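Local atomic coordinates of MmeI (Methylophilus methylotrophus, PDB entry 5HR4), a protein that recognises and cleaves DNA as a Type IIL restriction-modification enzyme, and probably methylates adenine at N6 with S-adenosyl-L-methionine as methyl donor. Residues E212-E215 with T216-E220; L370-T373 with Y374-R378; L549-P552 with L553-S556. All coordinates share one frame; numbering follows the deposited sequence.

Contact 1: E212-E215 with T216-E220; sequences EYIE and TKTLE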
loop_
_atom_site.group_PDB
_atom_site.type_symbol
_atom_site.label_atom_id
_atom_site.label_comp_id
_atom_site.label_asym_id
_atom_site.label_seq_id
_atom_site.Cartn_x
_atom_site.Cartn_y
_atom_site.Cartn_z
ATOM N N GLU A 212 -39.401 1.840 -14.637
ATOM C CA GLU A 212 -40.673 1.744 -15.339
ATOM C C GLU A 212 -40.645 2.562 -16.618
ATOM O O GLU A 212 -41.127 2.106 -17.661
ATOM C CB GLU A 212 -41.818 2.188 -14.430
ATOM C CG GLU A 212 -42.113 1.197 -13.299
ATOM C CD GLU A 212 -42.860 1.826 -12.121
ATOM O OE1 GLU A 212 -43.594 2.829 -12.330
ATOM O OE2 GLU A 212 -42.697 1.313 -10.984
ATOM N N TYR A 213 -40.053 3.758 -16.569
ATOM C CA TYR A 213 -40.002 4.594 -17.764
ATOM C C TYR A 213 -39.263 3.874 -18.882
ATOM O O TYR A 213 -39.782 3.727 -19.996
ATOM C CB TYR A 213 -39.346 5.942 -17.448
ATOM C CG TYR A 213 -39.385 6.896 -18.620
ATOM C CD1 TYR A 213 -40.369 7.878 -18.720
ATOM C CD2 TYR A 213 -38.446 6.804 -19.643
ATOM C CE1 TYR A 213 -40.401 8.743 -19.810
ATOM C CE2 TYR A 213 -38.475 7.651 -20.723
ATOM C CZ TYR A 213 -39.448 8.615 -20.811
ATOM O OH TYR A 213 -39.447 9.457 -21.906
ATOM N N ILE A 214 -38.052 3.399 -18.590
ATOM C CA ILE A 214 -37.283 2.636 -19.565
ATOM C C ILE A 214 -38.099 1.457 -20.091
ATOM O O ILE A 214 -38.142 1.198 -21.299
ATOM C CB ILE A 214 -35.953 2.189 -18.929
ATOM C CG1 ILE A 214 -35.192 3.406 -18.402
ATOM C CG2 ILE A 214 -35.084 1.441 -19.923
ATOM C CD1 ILE A 214 -33.887 3.062 -17.745
ATOM N N GLU A 215 -38.781 0.736 -19.206
ATOM C CA GLU A 215 -39.517 -0.441 -19.656
ATOM C C GLU A 215 -40.750 -0.099 -20.489
ATOM O O GLU A 215 -41.199 -0.943 -21.273
ATOM C CB GLU A 215 -39.932 -1.297 -18.463
ATOM C CG GLU A 215 -38.777 -2.011 -17.766
ATOM C CD GLU A 215 -39.205 -2.700 -16.472
ATOM O OE1 GLU A 215 -40.356 -2.466 -16.032
ATOM O OE2 GLU A 215 -38.392 -3.471 -15.896
ATOM N N THR A 216 -41.305 1.100 -20.359
ATOM C CA THR A 216 -42.572 1.399 -21.015
ATOM C C THR A 216 -42.454 2.417 -22.143
ATOM O O THR A 216 -43.183 2.324 -23.138
ATOM C CB THR A 216 -43.597 1.894 -19.983
ATOM O OG1 THR A 216 -43.160 3.138 -19.430
ATOM C CG2 THR A 216 -43.760 0.882 -18.849
ATOM N N LYS A 217 -41.547 3.381 -22.029
ATOM C CA LYS A 217 -41.429 4.433 -23.022
ATOM C C LYS A 217 -40.210 4.263 -23.920
ATOM O O LYS A 217 -39.916 5.158 -24.714
ATOM C CB LYS A 217 -41.399 5.798 -22.328
ATOM C CG LYS A 217 -42.695 6.143 -21.599
ATOM C CD LYS A 217 -43.185 7.568 -21.898
ATOM C CE LYS A 217 -43.982 7.636 -23.197
ATOM N NZ LYS A 217 -44.803 8.875 -23.288
ATOM N N THR A 218 -39.517 3.132 -23.838
ATOM C CA THR A 218 -38.266 2.917 -24.556
ATOM C C THR A 218 -38.319 1.609 -25.332
ATOM O O THR A 218 -38.784 0.590 -24.816
ATOM C CB THR A 218 -37.075 2.908 -23.586
ATOM O OG1 THR A 218 -36.790 4.254 -23.189
ATOM C CG2 THR A 218 -35.855 2.326 -24.233
ATOM N N LEU A 219 -37.824 1.653 -26.572
ATOM C CA LEU A 219 -37.914 0.524 -27.487
ATOM C C LEU A 219 -37.007 -0.622 -27.043
ATOM O O LEU A 219 -35.939 -0.416 -26.457
ATOM C CB LEU A 219 -37.535 0.957 -28.900
ATOM C CG LEU A 219 -38.522 1.702 -29.799
ATOM C CD1 LEU A 219 -37.954 1.741 -31.205
ATOM C CD2 LEU A 219 -39.911 1.053 -29.772
ATOM N N GLU A 220 -37.439 -1.847 -27.355
ATOM C CA GLU A 220 -36.715 -3.029 -26.893
ATOM C C GLU A 220 -35.337 -3.152 -27.537
ATOM O O GLU A 220 -34.418 -3.700 -26.917
ATOM C CB GLU A 220 -37.539 -4.284 -27.164
ATOM C CG GLU A 220 -36.810 -5.579 -26.862
ATOM C CD GLU A 220 -37.468 -6.766 -27.527
ATOM O OE1 GLU A 220 -38.533 -6.565 -28.151
ATOM O OE2 GLU A 220 -36.927 -7.891 -27.430
#

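Contact 2: L370-T373 with Y374-R378; sequences LVIT and YRELR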
loop_
_atom_site.group_PDB
_atom_site.type_symbol
_atom_site.label_atom_id
_atom_site.label_comp_id
_atom_site.label_asym_id
_atom_site.label_seq_id
_atom_site.Cartn_x
_atom_site.Cartn_y
_atom_site.Cartn_z
ATOM N N LEU A 370 -13.708 10.046 2.632
ATOM C CA LEU A 370 -14.669 11.124 2.840
ATOM C C LEU A 370 -16.065 10.591 3.136
ATOM O O LEU A 370 -16.814 11.224 3.891
ATOM C CB LEU A 370 -14.707 12.053 1.627
ATOM C CG LEU A 370 -13.328 12.657 1.364
ATOM C CD1 LEU A 370 -13.310 13.474 0.085
ATOM C CD2 LEU A 370 -12.866 13.477 2.547
ATOM N N VAL A 371 -16.436 9.446 2.556
ATOM C CA VAL A 371 -17.791 8.938 2.740
ATOM C C VAL A 371 -17.950 8.360 4.141
ATOM O O VAL A 371 -18.851 8.755 4.889
ATOM C CB VAL A 371 -18.133 7.914 1.642
ATOM C CG1 VAL A 371 -19.331 7.077 2.028
ATOM C CG2 VAL A 371 -18.405 8.628 0.333
ATOM N N ILE A 372 -17.048 7.451 4.539
ATOM C CA ILE A 372 -17.076 6.922 5.903
ATOM C C ILE A 372 -17.041 8.050 6.927
ATOM O O ILE A 372 -17.774 8.012 7.924
ATOM C CB ILE A 372 -15.920 5.934 6.143
ATOM C CG1 ILE A 372 -16.035 4.766 5.188
ATOM C CG2 ILE A 372 -15.985 5.389 7.576
ATOM C CD1 ILE A 372 -17.328 4.024 5.419
ATOM N N THR A 373 -16.180 9.056 6.723
ATOM C CA THR A 373 -16.080 10.128 7.709
ATOM C C THR A 373 -17.396 10.876 7.822
ATOM O O THR A 373 -17.913 11.099 8.925
ATOM C CB THR A 373 -14.966 11.112 7.360
ATOM O OG1 THR A 373 -13.689 10.459 7.412
ATOM C CG2 THR A 373 -14.992 12.277 8.346
ATOM N N TYR A 374 -17.967 11.254 6.684
ATOM C CA TYR A 374 -19.225 11.986 6.705
ATOM C C TYR A 374 -20.334 11.154 7.330
ATOM O O TYR A 374 -21.235 11.706 7.967
ATOM C CB TYR A 374 -19.584 12.434 5.275
ATOM C CG TYR A 374 -20.929 13.094 5.127
ATOM C CD1 TYR A 374 -21.191 14.325 5.716
ATOM C CD2 TYR A 374 -21.939 12.494 4.383
ATOM C CE1 TYR A 374 -22.434 14.932 5.601
ATOM C CE2 TYR A 374 -23.177 13.097 4.246
ATOM C CZ TYR A 374 -23.415 14.314 4.866
ATOM O OH TYR A 374 -24.642 14.918 4.741
ATOM N N ARG A 375 -20.286 9.829 7.185
ATOM C CA ARG A 375 -21.349 9.009 7.759
ATOM C C ARG A 375 -21.221 8.943 9.279
ATOM O O ARG A 375 -22.214 9.062 10.003
ATOM C CB ARG A 375 -21.333 7.610 7.143
ATOM C CG ARG A 375 -21.915 6.558 8.054
ATOM C CD ARG A 375 -22.354 5.318 7.311
ATOM N NE ARG A 375 -21.255 4.406 7.004
ATOM C CZ ARG A 375 -20.511 3.794 7.920
ATOM N NH1 ARG A 375 -20.742 4.026 9.203
ATOM N NH2 ARG A 375 -19.538 2.960 7.559
ATOM N N GLU A 376 -20.000 8.766 9.778
ATOM C CA GLU A 376 -19.778 8.812 11.216
ATOM C C GLU A 376 -20.196 10.156 11.799
ATOM O O GLU A 376 -20.805 10.224 12.879
ATOM C CB GLU A 376 -18.311 8.514 11.506
ATOM C CG GLU A 376 -17.946 7.107 11.086
ATOM C CD GLU A 376 -18.862 6.095 11.742
ATOM O OE1 GLU A 376 -18.952 6.117 12.988
ATOM O OE2 GLU A 376 -19.519 5.310 11.027
ATOM N N LEU A 377 -19.888 11.239 11.100
ATOM C CA LEU A 377 -20.306 12.539 11.593
ATOM C C LEU A 377 -21.815 12.644 11.610
ATOM O O LEU A 377 -22.401 13.117 12.591
ATOM C CB LEU A 377 -19.687 13.642 10.749
ATOM C CG LEU A 377 -18.533 14.290 11.492
ATOM C CD1 LEU A 377 -17.460 13.266 11.780
ATOM C CD2 LEU A 377 -18.000 15.408 10.646
ATOM N N ARG A 378 -22.476 12.166 10.560
ATOM C CA ARG A 378 -23.932 12.197 10.592
ATOM C C ARG A 378 -24.467 11.368 11.763
ATOM O O ARG A 378 -25.325 11.835 12.520
ATOM C CB ARG A 378 -24.509 11.739 9.255
ATOM C CG ARG A 378 -24.438 12.831 8.166
ATOM C CD ARG A 378 -25.314 14.042 8.520
ATOM N NE ARG A 378 -26.722 13.661 8.553
ATOM C CZ ARG A 378 -27.523 13.645 7.492
ATOM N NH1 ARG A 378 -27.073 14.010 6.296
ATOM N NH2 ARG A 378 -28.785 13.268 7.621
#

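Contact 3: L549-P552 with L553-S556; sequences LLWP and LLLS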
loop_
_atom_site.group_PDB
_atom_site.type_symbol
_atom_site.label_atom_id
_atom_site.label_comp_id
_atom_site.label_asym_id
_atom_site.label_seq_id
_atom_site.Cartn_x
_atom_site.Cartn_y
_atom_site.Cartn_z
ATOM N N LEU A 549 16.083 8.298 3.795
ATOM C CA LEU A 549 15.835 9.309 2.774
ATOM C C LEU A 549 14.579 10.115 3.015
ATOM O O LEU A 549 14.446 11.190 2.429
ATOM C CB LEU A 549 15.738 8.683 1.378
ATOM C CG LEU A 549 16.892 7.757 0.980
ATOM C CD1 LEU A 549 16.577 7.104 -0.339
ATOM C CD2 LEU A 549 18.250 8.469 0.954
ATOM N N LEU A 550 13.662 9.638 3.856
ATOM C CA LEU A 550 12.394 10.329 4.067
ATOM C C LEU A 550 12.304 11.041 5.404
ATOM O O LEU A 550 11.781 12.155 5.475
ATOM C CB LEU A 550 11.222 9.349 3.958
ATOM C CG LEU A 550 9.851 9.979 4.215
ATOM C CD1 LEU A 550 9.648 11.176 3.306
ATOM C CD2 LEU A 550 8.760 8.976 3.977
ATOM N N TRP A 551 12.803 10.433 6.459
ATOM C CA TRP A 551 12.568 10.952 7.799
ATOM C C TRP A 551 13.526 12.061 8.233
ATOM O O TRP A 551 13.126 12.914 9.039
ATOM C CB TRP A 551 12.571 9.775 8.770
ATOM C CG TRP A 551 11.377 8.973 8.457
ATOM C CD1 TRP A 551 11.314 7.843 7.689
ATOM C CD2 TRP A 551 10.031 9.297 8.810
ATOM N NE1 TRP A 551 10.008 7.421 7.577
ATOM C CE2 TRP A 551 9.200 8.300 8.256
ATOM C CE3 TRP A 551 9.448 10.321 9.567
ATOM C CZ2 TRP A 551 7.816 8.300 8.434
ATOM C CZ3 TRP A 551 8.079 10.322 9.738
ATOM C CH2 TRP A 551 7.277 9.317 9.172
ATOM N N PRO A 552 14.774 12.110 7.746
ATOM C CA PRO A 552 15.566 13.330 7.962
ATOM C C PRO A 552 14.835 14.582 7.512
ATOM O O PRO A 552 14.756 15.565 8.261
ATOM C CB PRO A 552 16.828 13.058 7.139
ATOM C CG PRO A 552 17.013 11.609 7.265
ATOM C CD PRO A 552 15.622 11.026 7.211
ATOM N N LEU A 553 14.272 14.559 6.303
ATOM C CA LEU A 553 13.540 15.719 5.814
ATOM C C LEU A 553 12.286 15.979 6.642
ATOM O O LEU A 553 11.961 17.137 6.933
ATOM C CB LEU A 553 13.183 15.525 4.346
ATOM C CG LEU A 553 12.278 16.611 3.769
ATOM C CD1 LEU A 553 13.016 17.935 3.666
ATOM C CD2 LEU A 553 11.713 16.179 2.417
ATOM N N LEU A 554 11.563 14.928 7.036
ATOM C CA LEU A 554 10.314 15.155 7.757
ATOM C C LEU A 554 10.578 15.719 9.149
ATOM O O LEU A 554 9.927 16.685 9.568
ATOM C CB LEU A 554 9.491 13.865 7.837
ATOM C CG LEU A 554 8.781 13.424 6.549
ATOM C CD1 LEU A 554 7.758 12.304 6.786
ATOM C CD2 LEU A 554 8.129 14.606 5.884
ATOM N N LEU A 555 11.534 15.133 9.883
ATOM C CA LEU A 555 11.825 15.625 11.230
ATOM C C LEU A 555 12.293 17.076 11.196
ATOM O O LEU A 555 11.861 17.897 12.012
ATOM C CB LEU A 555 12.867 14.735 11.912
ATOM C CG LEU A 555 12.482 13.282 12.242
ATOM C CD1 LEU A 555 13.646 12.530 12.870
ATOM C CD2 LEU A 555 11.286 13.218 13.171
ATOM N N SER A 556 13.141 17.420 10.226
ATOM C CA SER A 556 13.646 18.782 10.117
ATOM C C SER A 556 12.535 19.802 9.917
ATOM O O SER A 556 12.757 20.991 10.162
ATOM C CB SER A 556 14.645 18.884 8.958
ATOM O OG SER A 556 13.975 19.003 7.713
#

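Contact 1: E212-E215 with T216-E220
Near the C-terminal end of helix 209-217, within the helicase spacer region of MmeI, Tyr213 and Lys217 meet one turn apart as the chain runs out into a loop. Lys217 lays its aliphatic part over one face of the Tyr213 ring: CB stands 3.8 Å from the ring centroid, only 14° off the normal, in a CH-pi contact, while CD comes to 3.7 Å from Tyr213 CE1 at the rim. The ring reaches this place because its CG is anti to the backbone N (chi1 -175°), which carries it along the helix toward the following turn. Beyond the ring, Tyr213 OH is bonded to His228, and the lysine NZ pairs with Asp248. Tyrosine thus offers both a flat apolar surface and a polar end; an alanine here would probably leave the lysine methylenes without their platform and His228 without its hydroxyl mate.

The backbone is held by shared acceptors. Tyr213 O takes Lys217 N at 2.7 Å in a nearly straight bond, and Thr216 N at 3.1 Å from above the carbonyl plane. Glu212 O is gripped by Thr216 OG1 at 2.9 Å, and weakly by Thr216 N. Threonine suits this exposed position because its hydroxyl, held between backbone N and carbonyl carbon (chi1 65°), folds back onto the preceding turn.

On the inner side, the Ile214 side chain packs on Leu280 of helix 273-283 and lies about 4 Å from that of the calcium ligand Cys283. Thr218 sets its CB against Ile214 O, and the same oxygen accepts a hydrogen bond from Arg276 NH2 of helix 273-283.

Contact 2: L370-T373 with Y374-R378
The guanidinium of Arg375 lies beside Ile372, both side chains pointing the same way, and Ile372 CD1 approaches it obliquely, 4.1 Å from Arg375 CZ. A bend at chi3 (81°) turns the group so that NH1 forms a salt bridge with Glu376 OE2, while NH2 pairs with Glu318; a long, charged side chain suits this partly exposed side, where its methylenes stand out from the helix and the bend beyond CD turns the guanidinium back toward Ile372 and two acids.

The Tyr374 ring carries Arg378 CG over one face, 3.7 Å above the plane and toward the rim. At the edge of the Arg378 guanidinium, in its plane, sits Tyr374 OH, 3.0 Å from NH1. That hydroxyl also bonds Asp430, so a buried polar atom has two partners that fix where the far end of the ring lies.

Between these sides run regular helical bonds, such as Glu376 N to Ile372 O at 3.0 Å and Leu377 N to Thr373 O at 2.9 Å. Thr373 is small enough for the buried side, and its OG1, beside the backbone N (chi1 -64°), bonds back to Phe369 O.

Helix 368-388 follows strand 359-361, the first strand of the Rossmann-like methyltransferase sheet, and the side chain of Ile372 is about 8 Å from the bound sinefungin. Leu370, Thr373 and Leu377 rest on Phe359 of that strand; helix 318-340 receives Thr373 and Glu376, and helix 416-440 packs against Val371, Tyr374 and Arg378.

Contact 3: L549-P552 with L553-S556
Leu554 N, Leu555 N and Ser556 N bond back four residues to Leu550 O, Trp551 O and Pro552 O at 3.2, 2.9 and 3.1 Å, although the helix is kinked where the nitrogens of Leu549 and Pro552 make no bond to the turn before, the proline having no hydrogen to give. Proline nevertheless fits here, since its carbonyl still serves the next turn and its ring sits on the exposed side.

Leu554, branched and apolar as its buried place asks, packs on both Leu550 and Trp551 of the preceding turn. Its CD1 lies over one face of the Trp551 indole, 3.8 Å from the centroid of the six-membered ring and 21° off the normal, a CH-pi contact displaced toward CZ3. Leu550 comes over the same face with its CG, and its CD1 meets Leu554 CG at 4.0 Å; with CG anti to the backbone N (chi1 178°), Leu550 swings along the helix to reach it.

Helix 544-556 links strands 532-538 and 560-569 of the methyltransferase sheet, parallel strands between which the antiparallel 581-588 is inserted, as in Rossmann-like methyltransferases. Its apolar side is covered by Phe502, Tyr518 and Pro519, which touch Leu550, Leu554 and Leu553, while Pro617 and Ile626 pack on Trp551.

Indole NE1 bonds Ile541 O, just before the helix. At the exposed far end Ser556 OG donates to Leu553 O at 2.9 Å.

How the contacts relate
Each contact is local to its own helix, and contact 1 runs on past the helix end into a loop. Contact 2 is buried, about 8 Å from the sinefungin at its nearest side chain; contacts 1 and 3 are only partly buried. Contacts 2 and 3 share the methyltransferase region, on helices that follow different strands of one sheet, with about 21 Å between nearest atoms. Contact 1 belongs to the helicase spacer region near the calcium site, on the opposite side of the chain's centre from contact 3. In all three an aromatic face is covered by aliphatic carbon, from a lysine, an arginine or a leucine methyl; 370-378 adds the ionic and hydroxyl bonds of Arg375 and Arg378.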